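Local coordinates for recombination protein uvsY (Enterobacteria phage T4, PDB 4ZWS), which mediates recombination in phage T4 by promoting assembly of UvsX recombinase on single-stranded DNA, helping it displace bound gp32 and stimulating its enzymatic activities, at the interface of chains A and B. Numbering follows the deposited sequence. Chains: chain A/B, Recombination protein uvsY.

Contact 1: the interface of chains A and B. Residues chain A 3-4, 102; chain B 41, 44.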
loop_
_atom_site.group_PDB
_atom_site.type_symbol
_atom_site.label_atom_id
_atom_site.label_comp_id
_atom_site.label_asym_id
_atom_site.label_seq_id
_atom_site.Cartn_x
_atom_site.Cartn_y
_atom_site.Cartn_z
ATOM N N LEU A 3 -20.571 -18.532 -11.987
ATOM C CA LEU A 3 -19.117 -18.411 -11.999
ATOM C C LEU A 3 -18.479 -19.361 -13.012
ATOM O O LEU A 3 -17.584 -18.977 -13.767
ATOM C CB LEU A 3 -18.544 -18.680 -10.608
ATOM C CG LEU A 3 -17.015 -18.710 -10.570
ATOM C CD1 LEU A 3 -16.455 -17.391 -11.066
ATOM C CD2 LEU A 3 -16.527 -19.012 -9.171
ATOM N N GLU A 4 -18.945 -20.600 -13.027
ATOM C CA GLU A 4 -18.356 -21.601 -13.891
ATOM C C GLU A 4 -18.562 -21.245 -15.370
ATOM O O GLU A 4 -17.711 -21.546 -16.203
ATOM C CB GLU A 4 -18.933 -22.978 -13.575
ATOM C CG GLU A 4 -18.512 -23.490 -12.203
ATOM C CD GLU A 4 -19.210 -22.767 -11.042
ATOM O OE1 GLU A 4 -20.190 -22.024 -11.296
ATOM O OE2 GLU A 4 -18.756 -22.924 -9.879
ATOM N N TYR A 102 -21.504 -13.703 -3.658
ATOM C CA TYR A 102 -21.298 -14.501 -4.864
ATOM C C TYR A 102 -21.094 -13.612 -6.072
ATOM O O TYR A 102 -20.186 -13.838 -6.876
ATOM C CB TYR A 102 -22.503 -15.398 -5.117
ATOM C CG TYR A 102 -22.337 -16.369 -6.261
ATOM C CD1 TYR A 102 -22.921 -16.111 -7.498
ATOM C CD2 TYR A 102 -21.569 -17.528 -6.127
ATOM C CE1 TYR A 102 -22.769 -16.992 -8.569
ATOM C CE2 TYR A 102 -21.416 -18.421 -7.187
ATOM C CZ TYR A 102 -22.019 -18.143 -8.406
ATOM O OH TYR A 102 -21.878 -19.015 -9.468
ATOM N N SER B 41 -12.699 -20.193 -7.789
ATOM C CA SER B 41 -13.392 -21.330 -7.199
ATOM C C SER B 41 -13.134 -21.473 -5.700
ATOM O O SER B 41 -14.011 -21.915 -4.954
ATOM C CB SER B 41 -13.027 -22.609 -7.941
ATOM O OG SER B 41 -13.722 -22.641 -9.179
ATOM N N LYS B 44 -15.334 -19.192 -3.851
ATOM C CA LYS B 44 -16.690 -19.709 -3.770
ATOM C C LYS B 44 -16.849 -20.688 -2.602
ATOM O O LYS B 44 -17.817 -20.611 -1.827
ATOM C CB LYS B 44 -17.053 -20.414 -5.071
ATOM C CG LYS B 44 -18.434 -21.008 -5.087
ATOM C CD LYS B 44 -18.699 -21.632 -6.414
ATOM C CE LYS B 44 -19.957 -22.449 -6.375
ATOM N NZ LYS B 44 -20.277 -22.958 -7.727
#
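A:Glu4, in the first turn of helix 3-14, faces B:Lys44 on the long helix 21-63, and both backbones are regular helix, with phi/psi of -62°/-45° at the lysine. The two side chains form a salt bridge between subunits: the ammonium NZ of B:Lys44 donates to the carboxylate oxygen OE2 of A:Glu4 over 2.6 Å. The nitrogen comes in on the syn side of OE2 but sits 29° out of the carboxylate plane. The other oxygen is less involved, with OE1 of A:Glu4 3.7 Å from NZ of B:Lys44.

The lysine does the reaching. Its chain stays extended all the way out, while the glutamate turns about its CB-CG bond. The two side chains cross at about a right angle. On its way the lysine shaft passes A:Tyr102, with CD of B:Lys44 4.3 Å from CE2 of the ring. With 67 Å² hidden, the lysine gives up more surface than any other residue of the patch. One turn back along helix 21-63, CD2 of A:Leu3 makes a separate, loose approach to the backbone N of B:Ser41 at 4.2 Å. Being near the N-terminal end of its helix may help A:Glu4 carry a negative charge. Behind the salt bridge, A:Tyr102 ties the start of helix 3-14 to helix 91-135: the backbone N of A:Leu3 donates to the phenol OH of A:Tyr102 at 2.9 Å, almost perfectly straight.

Contact 2: the interface of chains A and B. Residues chain A 3, 7, 10, 109; chain B 33, 36-37, 40.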
loop_
_atom_site.group_PDB
_atom_site.type_symbol
_atom_site.label_atom_id
_atom_site.label_comp_id
_atom_site.label_asym_id
_atom_site.label_seq_id
_atom_site.Cartn_x
_atom_site.Cartn_y
_atom_site.Cartn_z
ATOM N N LEU A 3 -20.571 -18.532 -11.987
ATOM C CA LEU A 3 -19.117 -18.411 -11.999
ATOM C C LEU A 3 -18.479 -19.361 -13.012
ATOM O O LEU A 3 -17.584 -18.977 -13.767
ATOM C CB LEU A 3 -18.544 -18.680 -10.608
ATOM C CG LEU A 3 -17.015 -18.710 -10.570
ATOM C CD1 LEU A 3 -16.455 -17.391 -11.066
ATOM C CD2 LEU A 3 -16.527 -19.012 -9.171
ATOM N N GLN A 7 -15.847 -18.705 -16.115
ATOM C CA GLN A 7 -14.569 -19.393 -16.191
ATOM C C GLN A 7 -14.395 -20.016 -17.563
ATOM O O GLN A 7 -13.355 -19.857 -18.211
ATOM C CB GLN A 7 -14.464 -20.448 -15.103
ATOM C CG GLN A 7 -14.427 -19.838 -13.744
ATOM C CD GLN A 7 -14.304 -20.862 -12.645
ATOM O OE1 GLN A 7 -14.553 -22.053 -12.857
ATOM N NE2 GLN A 7 -13.931 -20.400 -11.448
ATOM N N LEU A 10 -14.086 -17.175 -20.414
ATOM C CA LEU A 10 -12.769 -16.557 -20.504
ATOM C C LEU A 10 -11.737 -17.500 -21.110
ATOM O O LEU A 10 -10.910 -17.083 -21.935
ATOM C CB LEU A 10 -12.274 -16.109 -19.131
ATOM C CG LEU A 10 -10.932 -15.366 -19.149
ATOM C CD1 LEU A 10 -11.039 -14.063 -19.917
ATOM C CD2 LEU A 10 -10.396 -15.132 -17.759
ATOM N N PHE A 109 -13.742 -11.817 -10.521
ATOM C CA PHE A 109 -13.316 -12.640 -11.637
ATOM C C PHE A 109 -13.200 -11.796 -12.901
ATOM O O PHE A 109 -12.242 -11.942 -13.655
ATOM C CB PHE A 109 -14.267 -13.807 -11.881
ATOM C CG PHE A 109 -13.815 -14.701 -12.994
ATOM C CD1 PHE A 109 -14.289 -14.514 -14.287
ATOM C CD2 PHE A 109 -12.874 -15.700 -12.762
ATOM C CE1 PHE A 109 -13.849 -15.324 -15.332
ATOM C CE2 PHE A 109 -12.433 -16.514 -13.799
ATOM C CZ PHE A 109 -12.928 -16.323 -15.086
ATOM N N SER B 33 -5.595 -17.763 -17.047
ATOM C CA SER B 33 -6.982 -18.198 -16.957
ATOM C C SER B 33 -7.142 -19.377 -15.988
ATOM O O SER B 33 -8.049 -19.393 -15.150
ATOM C CB SER B 33 -7.510 -18.584 -18.337
ATOM O OG SER B 33 -8.750 -19.248 -18.221
ATOM N N LEU B 36 -6.633 -18.271 -12.424
ATOM C CA LEU B 36 -7.729 -17.371 -12.129
ATOM C C LEU B 36 -8.993 -18.186 -11.815
ATOM O O LEU B 36 -9.765 -17.842 -10.920
ATOM C CB LEU B 36 -7.969 -16.443 -13.318
ATOM C CG LEU B 36 -8.878 -15.232 -13.144
ATOM C CD1 LEU B 36 -8.405 -14.375 -11.979
ATOM C CD2 LEU B 36 -8.913 -14.441 -14.431
ATOM N N ASN B 37 -9.190 -19.287 -12.542
ATOM C CA ASN B 37 -10.317 -20.161 -12.259
ATOM C C ASN B 37 -10.154 -20.836 -10.896
ATOM O O ASN B 37 -11.118 -20.925 -10.130
ATOM C CB ASN B 37 -10.500 -21.203 -13.362
ATOM C CG ASN B 37 -10.961 -20.587 -14.663
ATOM O OD1 ASN B 37 -11.399 -19.445 -14.689
ATOM N ND2 ASN B 37 -10.904 -21.351 -15.742
ATOM N N SER B 40 -10.715 -18.191 -8.175
ATOM C CA SER B 40 -12.123 -17.861 -8.159
ATOM C C SER B 40 -12.965 -18.935 -7.449
ATOM O O SER B 40 -13.842 -18.634 -6.636
ATOM C CB SER B 40 -12.602 -17.683 -9.594
ATOM O OG SER B 40 -13.892 -17.141 -9.575
#
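A:Gln7 lies against B:Asn37, the two side chains running past each other in opposite directions with their amides stacked, the planes 29° apart. CB of A:Gln7 sits 3.5 Å from the amide carbon CG of B:Asn37. The next carbon, CG of A:Gln7, is 3.7 Å from CG of B:Asn37. Both carbons lie over the face of the asparagine amide, close to its OD1 as well as its CG. From there the chain runs straight out (chi2 -179°), carrying the amide carbon CD of A:Gln7 to 3.9 Å from CB of B:Asn37, while OE1 has only a loose approach to that same CB. At the tip, NE2 of A:Gln7 has moved beyond the asparagine side chain and packs 3.5 Å from CB of B:Ser40. It is also near the backbone O of B:Asn37, but its N-H points another way, so the pair makes no hydrogen bond. The glutamine therefore holds on here by flat packing.

On another side of B:Asn37 stands A:Phe109, from helix 91-135. The ring and the asparagine amide are turned 21° from parallel. B:Leu36 packs over one face of the ring, its CG 3.8 Å from CE2 of A:Phe109. OD1 of B:Asn37 and CB of B:Ser40 come up to the ring's rim, slightly to the other side of its plane: OD1 nears CE2 and CZ, and CB of B:Ser40 lies 3.7 Å from CD2 of A:Phe109. B:Leu36 also reaches A:Leu10, whose side chain it crosses at about a right angle, with the CD2 methyls of A:Leu10 and B:Leu36 3.7 Å apart.

Residues from two chain A helices thus pack on successive turns of one chain B helix. This patch of mixed polar and apolar side chains, held by packing with no hydrogen bond across it among the residues given, helps join neighbouring subunits of the UvsY ring, a heptamer in this crystal.

Contact 1 and contact 2 are consecutive stretches of one subunit boundary, with the centres of their C-alpha atoms about 8 Å apart. A:Leu3 belongs to both. Each uses the same three elements: helices 3-14 and 91-135 of chain A against helix 21-63 of chain B. Contact 1 adds charge pairing where the short helix begins, and contact 2 continues along it with amide, aromatic and aliphatic packing. Because the interface is not an exact two-fold, each subunit can offer different surfaces to its two neighbours, as closing the seven-membered ring of the deposited assembly requires.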